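Local coordinates for uncharacterized protein DR_0571 (Deinococcus radiodurans R1, PDB 3C4N) that binds ADP in this crystal form and is probably an FAD-dependent oxidoreductase, although its substrate and exact reaction are unknown, at residues D90-Q95 against L378-L382; L151-L157 against D326-A330; E117-L123 against A166-R170. All coordinates share one frame; numbering follows the deposited sequence.

Interaction 1: residues D90-Q95 against L378-L382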
loop_
_atom_site.group_PDB
_atom_site.type_symbol
_atom_site.label_atom_id
_atom_site.label_comp_id
_atom_site.label_asym_id
_atom_site.label_seq_id
_atom_site.Cartn_x
_atom_site.Cartn_y
_atom_site.Cartn_z
ATOM N N ASP A 90 -0.341 -33.589 1.278
ATOM C CA ASP A 90 -1.027 -32.723 2.213
ATOM C C ASP A 90 -2.461 -32.500 1.778
ATOM O O ASP A 90 -3.108 -31.552 2.216
ATOM C CB ASP A 90 -0.311 -31.384 2.340
ATOM C CG ASP A 90 0.929 -31.465 3.204
ATOM O OD1 ASP A 90 1.188 -32.545 3.793
ATOM O OD2 ASP A 90 1.638 -30.437 3.302
ATOM N N ILE A 91 -2.957 -33.381 0.917
ATOM C CA ILE A 91 -4.323 -33.282 0.433
ATOM C C ILE A 91 -5.225 -34.244 1.201
ATOM O O ILE A 91 -5.092 -35.458 1.081
ATOM C CB ILE A 91 -4.424 -33.651 -1.061
ATOM C CG1 ILE A 91 -3.480 -32.777 -1.896
ATOM C CG2 ILE A 91 -5.876 -33.493 -1.531
ATOM C CD1 ILE A 91 -3.374 -33.202 -3.358
ATOM N N PRO A 92 -6.140 -33.714 2.023
ATOM C CA PRO A 92 -7.038 -34.597 2.771
ATOM C C PRO A 92 -7.971 -35.211 1.728
ATOM O O PRO A 92 -8.046 -34.709 0.605
ATOM C CB PRO A 92 -7.785 -33.637 3.696
ATOM C CG PRO A 92 -6.789 -32.550 3.938
ATOM C CD PRO A 92 -6.204 -32.340 2.548
ATOM N N ALA A 93 -8.681 -36.276 2.093
ATOM C CA ALA A 93 -9.597 -36.939 1.168
ATOM C C ALA A 93 -10.762 -36.035 0.794
ATOM O O ALA A 93 -11.456 -35.517 1.667
ATOM C CB ALA A 93 -10.117 -38.226 1.785
ATOM N N GLY A 94 -10.972 -35.837 -0.506
ATOM C CA GLY A 94 -12.071 -35.002 -0.960
ATOM C C GLY A 94 -11.645 -33.600 -1.333
ATOM O O GLY A 94 -12.432 -32.834 -1.883
ATOM N N GLN A 95 -10.399 -33.251 -1.033
ATOM C CA GLN A 95 -9.915 -31.919 -1.351
ATOM C C GLN A 95 -9.008 -31.855 -2.597
ATOM O O GLN A 95 -8.298 -30.869 -2.791
ATOM C CB GLN A 95 -9.191 -31.349 -0.129
ATOM C CG GLN A 95 -10.057 -31.286 1.133
ATOM C CD GLN A 95 -10.963 -30.071 1.157
ATOM O OE1 GLN A 95 -10.497 -28.929 1.094
ATOM N NE2 GLN A 95 -12.263 -30.306 1.246
ATOM N N LEU A 378 -2.075 -26.476 6.313
ATOM C CA LEU A 378 -2.096 -27.012 4.950
ATOM C C LEU A 378 -2.255 -25.904 3.906
ATOM O O LEU A 378 -2.387 -26.179 2.710
ATOM C CB LEU A 378 -3.213 -28.053 4.779
ATOM C CG LEU A 378 -3.096 -29.353 5.599
ATOM C CD1 LEU A 378 -4.341 -30.178 5.395
ATOM C CD2 LEU A 378 -1.872 -30.148 5.202
ATOM N N ALA A 379 -2.190 -24.656 4.358
ATOM C CA ALA A 379 -2.351 -23.523 3.457
ATOM C C ALA A 379 -1.450 -23.542 2.216
ATOM O O ALA A 379 -1.821 -22.999 1.176
ATOM C CB ALA A 379 -2.168 -22.218 4.215
ATOM N N ASP A 380 -0.277 -24.154 2.304
ATOM C CA ASP A 380 0.589 -24.186 1.136
ATOM C C ASP A 380 -0.011 -25.039 0.005
ATOM O O ASP A 380 0.230 -24.771 -1.173
ATOM C CB ASP A 380 2.001 -24.680 1.515
ATOM C CG ASP A 380 2.715 -23.733 2.512
ATOM O OD1 ASP A 380 2.672 -22.489 2.308
ATOM O OD2 ASP A 380 3.325 -24.241 3.488
ATOM N N THR A 381 -0.811 -26.044 0.349
ATOM C CA THR A 381 -1.411 -26.892 -0.683
ATOM C C THR A 381 -2.850 -26.524 -1.040
ATOM O O THR A 381 -3.298 -26.780 -2.156
ATOM C CB THR A 381 -1.399 -28.379 -0.260
ATOM O OG1 THR A 381 -0.051 -28.796 -0.004
ATOM C CG2 THR A 381 -1.995 -29.261 -1.363
ATOM N N LEU A 382 -3.556 -25.906 -0.097
ATOM C CA LEU A 382 -4.963 -25.569 -0.283
ATOM C C LEU A 382 -5.379 -24.111 -0.019
ATOM O O LEU A 382 -6.560 -23.787 -0.135
ATOM C CB LEU A 382 -5.786 -26.476 0.636
ATOM C CG LEU A 382 -5.475 -27.980 0.605
ATOM C CD1 LEU A 382 -6.086 -28.672 1.816
ATOM C CD2 LEU A 382 -5.992 -28.580 -0.675
HETATM O O HOH W 1 1.416 -27.975 2.569
#

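Interaction 2: residues L151-L157 against D326-A330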
loop_
_atom_site.group_PDB
_atom_site.type_symbol
_atom_site.label_atom_id
_atom_site.label_comp_id
_atom_site.label_asym_id
_atom_site.label_seq_id
_atom_site.Cartn_x
_atom_site.Cartn_y
_atom_site.Cartn_z
ATOM N N LEU A 151 22.245 -36.328 5.833
ATOM C CA LEU A 151 21.435 -35.830 6.936
ATOM C C LEU A 151 20.835 -36.970 7.740
ATOM O O LEU A 151 20.579 -36.834 8.935
ATOM C CB LEU A 151 20.305 -34.951 6.409
ATOM C CG LEU A 151 20.696 -33.759 5.547
ATOM C CD1 LEU A 151 19.423 -33.101 5.033
ATOM C CD2 LEU A 151 21.532 -32.769 6.351
ATOM N N LEU A 152 20.621 -38.101 7.080
ATOM C CA LEU A 152 19.992 -39.236 7.734
ATOM C C LEU A 152 20.796 -40.513 7.762
ATOM O O LEU A 152 21.930 -40.578 7.287
ATOM C CB LEU A 152 18.640 -39.536 7.076
ATOM C CG LEU A 152 18.298 -38.802 5.780
ATOM C CD1 LEU A 152 17.335 -39.613 4.931
ATOM C CD2 LEU A 152 17.703 -37.460 6.131
ATOM N N ASP A 153 20.177 -41.536 8.332
ATOM C CA ASP A 153 20.782 -42.848 8.422
ATOM C C ASP A 153 19.916 -43.782 7.572
ATOM O O ASP A 153 18.819 -44.164 7.970
ATOM C CB ASP A 153 20.805 -43.315 9.876
ATOM C CG ASP A 153 21.409 -44.690 10.030
ATOM O OD1 ASP A 153 20.839 -45.654 9.473
ATOM O OD2 ASP A 153 22.454 -44.803 10.701
ATOM N N PRO A 154 20.399 -44.145 6.378
ATOM C CA PRO A 154 19.699 -45.031 5.442
ATOM C C PRO A 154 19.099 -46.284 6.073
ATOM O O PRO A 154 18.054 -46.760 5.629
ATOM C CB PRO A 154 20.780 -45.371 4.423
ATOM C CG PRO A 154 21.586 -44.098 4.373
ATOM C CD PRO A 154 21.702 -43.722 5.832
ATOM N N ALA A 155 19.747 -46.818 7.106
ATOM C CA ALA A 155 19.254 -48.031 7.765
ATOM C C ALA A 155 17.986 -47.813 8.593
ATOM O O ALA A 155 17.067 -48.629 8.553
ATOM C CB ALA A 155 20.355 -48.625 8.645
ATOM N N ARG A 156 17.937 -46.715 9.341
ATOM C CA ARG A 156 16.772 -46.410 10.171
ATOM C C ARG A 156 15.635 -45.772 9.352
ATOM O O ARG A 156 14.512 -45.636 9.836
ATOM C CB ARG A 156 17.184 -45.489 11.323
ATOM C CG ARG A 156 18.501 -45.895 11.996
ATOM C CD ARG A 156 18.871 -44.947 13.127
ATOM N NE ARG A 156 18.341 -45.392 14.410
ATOM C CZ ARG A 156 19.024 -46.125 15.281
ATOM N NH1 ARG A 156 20.272 -46.489 15.012
ATOM N NH2 ARG A 156 18.453 -46.512 16.412
ATOM N N LEU A 157 15.936 -45.389 8.113
ATOM C CA LEU A 157 14.957 -44.786 7.209
ATOM C C LEU A 157 15.250 -45.305 5.805
ATOM O O LEU A 157 15.571 -44.534 4.899
ATOM C CB LEU A 157 15.072 -43.256 7.221
ATOM C CG LEU A 157 14.600 -42.489 8.462
ATOM C CD1 LEU A 157 14.988 -41.021 8.339
ATOM C CD2 LEU A 157 13.090 -42.634 8.615
ATOM N N ASP A 326 18.645 -40.153 15.892
ATOM C CA ASP A 326 19.278 -41.356 15.397
ATOM C C ASP A 326 18.996 -41.468 13.904
ATOM O O ASP A 326 19.921 -41.544 13.092
ATOM C CB ASP A 326 18.771 -42.582 16.159
ATOM C CG ASP A 326 19.156 -42.547 17.633
ATOM O OD1 ASP A 326 20.330 -42.271 17.935
ATOM O OD2 ASP A 326 18.293 -42.792 18.493
ATOM N N ALA A 327 17.719 -41.437 13.538
ATOM C CA ALA A 327 17.328 -41.544 12.135
ATOM C C ALA A 327 17.876 -40.416 11.270
ATOM O O ALA A 327 18.249 -40.632 10.117
ATOM C CB ALA A 327 15.804 -41.581 12.023
ATOM N N VAL A 328 17.921 -39.212 11.833
ATOM C CA VAL A 328 18.393 -38.034 11.113
ATOM C C VAL A 328 19.545 -37.388 11.890
ATOM O O VAL A 328 19.381 -36.366 12.550
ATOM C CB VAL A 328 17.216 -37.058 10.929
ATOM C CG1 VAL A 328 17.613 -35.879 10.058
ATOM C CG2 VAL A 328 16.048 -37.813 10.320
ATOM N N PRO A 329 20.742 -37.984 11.797
ATOM C CA PRO A 329 21.947 -37.507 12.483
ATOM C C PRO A 329 22.171 -36.005 12.398
ATOM O O PRO A 329 22.699 -35.398 13.331
ATOM C CB PRO A 329 23.067 -38.293 11.805
ATOM C CG PRO A 329 22.390 -39.578 11.431
ATOM C CD PRO A 329 21.074 -39.082 10.871
ATOM N N ALA A 330 21.770 -35.415 11.278
ATOM C CA ALA A 330 21.937 -33.986 11.068
ATOM C C ALA A 330 21.299 -33.173 12.193
ATOM O O ALA A 330 21.680 -32.032 12.432
ATOM C CB ALA A 330 21.337 -33.583 9.718
#

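Interaction 3: residues E117-L123 against A166-R170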
loop_
_atom_site.group_PDB
_atom_site.type_symbol
_atom_site.label_atom_id
_atom_site.label_comp_id
_atom_site.label_asym_id
_atom_site.label_seq_id
_atom_site.Cartn_x
_atom_site.Cartn_y
_atom_site.Cartn_z
ATOM N N GLU A 117 8.367 -17.097 -8.376
ATOM C CA GLU A 117 9.378 -18.152 -8.300
ATOM C C GLU A 117 8.804 -19.445 -7.738
ATOM O O GLU A 117 8.434 -19.502 -6.565
ATOM C CB GLU A 117 10.542 -17.722 -7.395
ATOM C CG GLU A 117 11.322 -16.496 -7.843
ATOM C CD GLU A 117 12.228 -16.779 -9.020
ATOM O OE1 GLU A 117 12.868 -15.823 -9.511
ATOM O OE2 GLU A 117 12.303 -17.953 -9.455
ATOM N N VAL A 118 8.744 -20.483 -8.567
ATOM C CA VAL A 118 8.226 -21.778 -8.131
ATOM C C VAL A 118 9.049 -22.888 -8.778
ATOM O O VAL A 118 9.046 -23.039 -10.005
ATOM C CB VAL A 118 6.744 -21.978 -8.545
ATOM C CG1 VAL A 118 6.244 -23.318 -8.036
ATOM C CG2 VAL A 118 5.886 -20.854 -8.019
ATOM N N GLU A 119 9.753 -23.666 -7.961
ATOM C CA GLU A 119 10.562 -24.746 -8.501
ATOM C C GLU A 119 9.955 -26.118 -8.238
ATOM O O GLU A 119 9.162 -26.294 -7.310
ATOM C CB GLU A 119 12.005 -24.679 -7.959
ATOM C CG GLU A 119 12.153 -24.614 -6.443
ATOM C CD GLU A 119 12.339 -23.188 -5.893
ATOM O OE1 GLU A 119 12.469 -23.045 -4.657
ATOM O OE2 GLU A 119 12.362 -22.214 -6.678
ATOM N N ASP A 120 10.299 -27.072 -9.098
ATOM C CA ASP A 120 9.823 -28.443 -8.976
ATOM C C ASP A 120 10.772 -29.115 -8.014
ATOM O O ASP A 120 11.978 -29.164 -8.247
ATOM C CB ASP A 120 9.865 -29.146 -10.326
ATOM C CG ASP A 120 9.013 -28.449 -11.358
ATOM O OD1 ASP A 120 7.841 -28.146 -11.054
ATOM O OD2 ASP A 120 9.510 -28.200 -12.473
ATOM N N ARG A 121 10.237 -29.633 -6.925
ATOM C CA ARG A 121 11.094 -30.253 -5.942
ATOM C C ARG A 121 10.365 -31.435 -5.334
ATOM O O ARG A 121 9.392 -31.262 -4.614
ATOM C CB ARG A 121 11.431 -29.212 -4.870
ATOM C CG ARG A 121 12.643 -29.501 -4.031
ATOM C CD ARG A 121 12.675 -28.560 -2.841
ATOM N NE ARG A 121 12.956 -27.173 -3.191
ATOM C CZ ARG A 121 14.135 -26.731 -3.613
ATOM N NH1 ARG A 121 14.305 -25.443 -3.897
ATOM N NH2 ARG A 121 15.145 -27.577 -3.758
ATOM N N PRO A 122 10.816 -32.658 -5.629
ATOM C CA PRO A 122 10.168 -33.850 -5.078
ATOM C C PRO A 122 10.233 -33.858 -3.553
ATOM O O PRO A 122 11.171 -33.312 -2.959
ATOM C CB PRO A 122 10.969 -34.991 -5.696
ATOM C CG PRO A 122 12.331 -34.400 -5.818
ATOM C CD PRO A 122 12.018 -33.029 -6.386
ATOM N N LEU A 123 9.232 -34.482 -2.933
ATOM C CA LEU A 123 9.145 -34.569 -1.478
ATOM C C LEU A 123 9.170 -36.028 -1.043
ATOM O O LEU A 123 8.435 -36.846 -1.584
ATOM C CB LEU A 123 7.860 -33.887 -0.997
ATOM C CG LEU A 123 7.617 -33.777 0.506
ATOM C CD1 LEU A 123 6.659 -32.638 0.799
ATOM C CD2 LEU A 123 7.060 -35.090 1.023
ATOM N N ALA A 166 5.677 -32.395 -6.025
ATOM C CA ALA A 166 5.801 -31.402 -4.959
ATOM C C ALA A 166 6.450 -30.128 -5.495
ATOM O O ALA A 166 7.264 -30.175 -6.413
ATOM C CB ALA A 166 6.613 -31.978 -3.784
ATOM N N LEU A 167 6.083 -28.989 -4.918
ATOM C CA LEU A 167 6.616 -27.703 -5.339
ATOM C C LEU A 167 7.030 -26.831 -4.151
ATOM O O LEU A 167 6.447 -26.931 -3.070
ATOM C CB LEU A 167 5.550 -26.929 -6.118
ATOM C CG LEU A 167 4.833 -27.482 -7.344
ATOM C CD1 LEU A 167 3.773 -26.481 -7.751
ATOM C CD2 LEU A 167 5.817 -27.728 -8.482
ATOM N N THR A 168 8.029 -25.973 -4.344
ATOM C CA THR A 168 8.409 -25.045 -3.280
ATOM C C THR A 168 8.317 -23.618 -3.794
ATOM O O THR A 168 8.648 -23.337 -4.946
ATOM C CB THR A 168 9.843 -25.265 -2.724
ATOM O OG1 THR A 168 10.777 -25.389 -3.799
ATOM C CG2 THR A 168 9.889 -26.504 -1.842
ATOM N N TYR A 169 7.848 -22.725 -2.932
ATOM C CA TYR A 169 7.723 -21.312 -3.269
ATOM C C TYR A 169 7.717 -20.516 -1.980
ATOM O O TYR A 169 7.618 -21.085 -0.889
ATOM C CB TYR A 169 6.417 -21.062 -4.021
ATOM C CG TYR A 169 5.162 -21.365 -3.217
ATOM C CD1 TYR A 169 4.484 -20.355 -2.503
ATOM C CD2 TYR A 169 4.632 -22.652 -3.195
ATOM C CE1 TYR A 169 3.300 -20.630 -1.796
ATOM C CE2 TYR A 169 3.463 -22.936 -2.498
ATOM C CZ TYR A 169 2.799 -21.930 -1.807
ATOM O OH TYR A 169 1.618 -22.232 -1.163
ATOM N N ARG A 170 7.811 -19.198 -2.094
ATOM C CA ARG A 170 7.787 -18.357 -0.901
ATOM C C ARG A 170 6.387 -17.783 -0.722
ATOM O O ARG A 170 5.918 -16.993 -1.541
ATOM C CB ARG A 170 8.806 -17.217 -1.026
ATOM C CG ARG A 170 10.241 -17.673 -1.208
ATOM C CD ARG A 170 10.701 -18.505 -0.021
ATOM N NE ARG A 170 10.619 -17.748 1.230
ATOM C CZ ARG A 170 11.542 -16.893 1.659
ATOM N NH1 ARG A 170 12.641 -16.684 0.944
ATOM N NH2 ARG A 170 11.355 -16.238 2.799
HETATM O O HOH W 2 8.145 -17.329 -4.551
#

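Interaction 1: residues D90-Q95 against L378-L382
Leu378 lays its two methyl branches against Asp90 and Pro92. CD2 packs on the aspartate side chain, 3.5 Å from Asp90 CB. CD1 extends to the proline ring, with Leu378 CD1 3.7 Å from Pro92 CG. The leucine CG stands anti to its carbonyl carbon (chi1 -65°), which turns the fork toward the loop. Leu382, one helical turn further on, also touches the ring. Its CD1 lies 3.7 Å from Pro92 CD, while its CD2 approaches the backbone O of Gln95. CG and CD of Pro92 are thus each met by a leucine methyl, CG by Leu378 and CD by Leu382.

Thr381 crosses both of its partners at about a right angle. Its methyl CG2 touches Ile91 CG1 at 3.9 Å, and its OG1 lies beside Asp90 CB. No direct hydrogen bond joins the two segments. A water bridges them instead: it lies 2.6 Å from Asp90 OD2 and 3.1 Å from Thr381 OG1. The other carboxylate oxygen, Asp90 OD1, forms a salt bridge with Arg272, so the aspartate is held from a second direction.

The 90-95 loop closes with a type II turn from Pro92 to Gln95, and Gln95 is the N-cap of helix 96-107. Leu378 is likewise an N-cap, and its O accepts from Thr381 N and Leu382 N in the first turn of helix 379-398. Ala99 of helix 96-107 touches both Ile91 and Thr381. The loop leading into helix 96-107 packs on the N-terminal turn of helix 379-398, in a protein whose nucleotide-binding part is of Rossmann type.

Interaction 2: residues L151-L157 against D326-A330
Leu151 and Ala330 are joined by a backbone hydrogen bond, Ala330 N to Leu151 O, 3.0 Å long and nearly straight at 171°. A second one runs the opposite way, from Asp153 N to Ala327 O at 2.8 Å, and is more bent (146°). Between these two bonds the Pro329 ring lies against the 151-153 backbone, with Pro329 CD 3.3 Å from Leu152 CA.

The apolar contacts flank this backbone pairing. Leu151 CD2 meets Ala330 CB at 3.5 Å. Leu157 CD1 touches Ala327 CB at 3.8 Å and also Val328 CG2.

The charged pair is looser. Asp326 CB sits over one face of the Arg156 guanidinium, 3.3 Å from NE. The carboxylate stays beyond salt-bridge range, and no guanidinium N-H points at it. Asp153 CG, anti to its backbone N (chi1 179°), brings OD1 back to Arg156 N at 3.1 Å, an Asx motif that closes the 153-156 turn.

The 151-157 loop links helix 146-149 to strand 159-163. The loop segment 326-330 follows helix 315-324. Leu126 of strand 118-127 touches Leu152 and Leu157, while Leu262 touches Leu151 and Ala330.

Interaction 3: residues E117-L123 against A166-R170
Thr168 OG1 is gripped from two sides by side chains of the facing strand. It donates to Glu119 OE1 at 3.0 Å and accepts from Arg121 NE at 2.9 Å. The bond from Arg121 NE is fairly straight (154°), and the hydroxyl lies at the guanidinium edge, tilted from its plane. Arg121 NH1 also reaches Glu119 OE1, at 3.1 Å, in a salt bridge. The carboxylate oxygen takes this donor and the threonine hydroxyl on opposite faces of its plane. Glu119 CG sits between its backbone N and carbonyl carbon (chi1 53°), and a bend at chi2 brings OE1 back over Thr168. An alanine in place of Glu119 is likely to leave the threonine hydroxyl without its acceptor and Arg121 NH1 without its charge partner.

The backbones set this triangle in place. Glu119 and Thr168 form an antiparallel hydrogen-bonded pair: Glu119 N donates to Thr168 O, and Thr168 N to Glu119 O, each at 3.2 Å. Arg121 N donates to Ala166 O at 3.1 Å. The other face of the sheet is more apolar. There Val118 CG1 meets Leu167 CD1 at 4.0 Å, and Asp120 lies alongside Leu167. Nearer the end of the pairing, Ala166 CB packs on Leu123 CB. A water bridges Glu117 O and Arg170 N.

Arg121 NH2 is held by Thr268 O. Val270 of strand 270-273 touches Arg121 and Thr168, and Arg279 of strand 276-281 also touches Thr168. Leu107 of helix 96-107 covers Val118 and Leu167. Strand 167-169 pairs on its other edge with strand 85-86.

In the fold
Interactions 1 and 3 are in direct contact. Tyr169 OH lies 2.9 Å from Asp380 O, a probable hydrogen bond from strand 167-169 to the start of helix 379-398. Their centres are 16 Å apart, and helix 96-107 touches both. They are also the two contacts near the nucleotide: the side chain of Tyr169 is about 10 Å from the bound ADP and that of Leu378 about 12 Å. Asp380 forms a salt bridge with Arg46, next to the ADP-binding Met47. Interaction 2 is remote from the annotated sites, its centre 28 Å from that of interaction 1 and 24 Å from that of interaction 3. Strand 118-127 connects it with interaction 3 through Leu126.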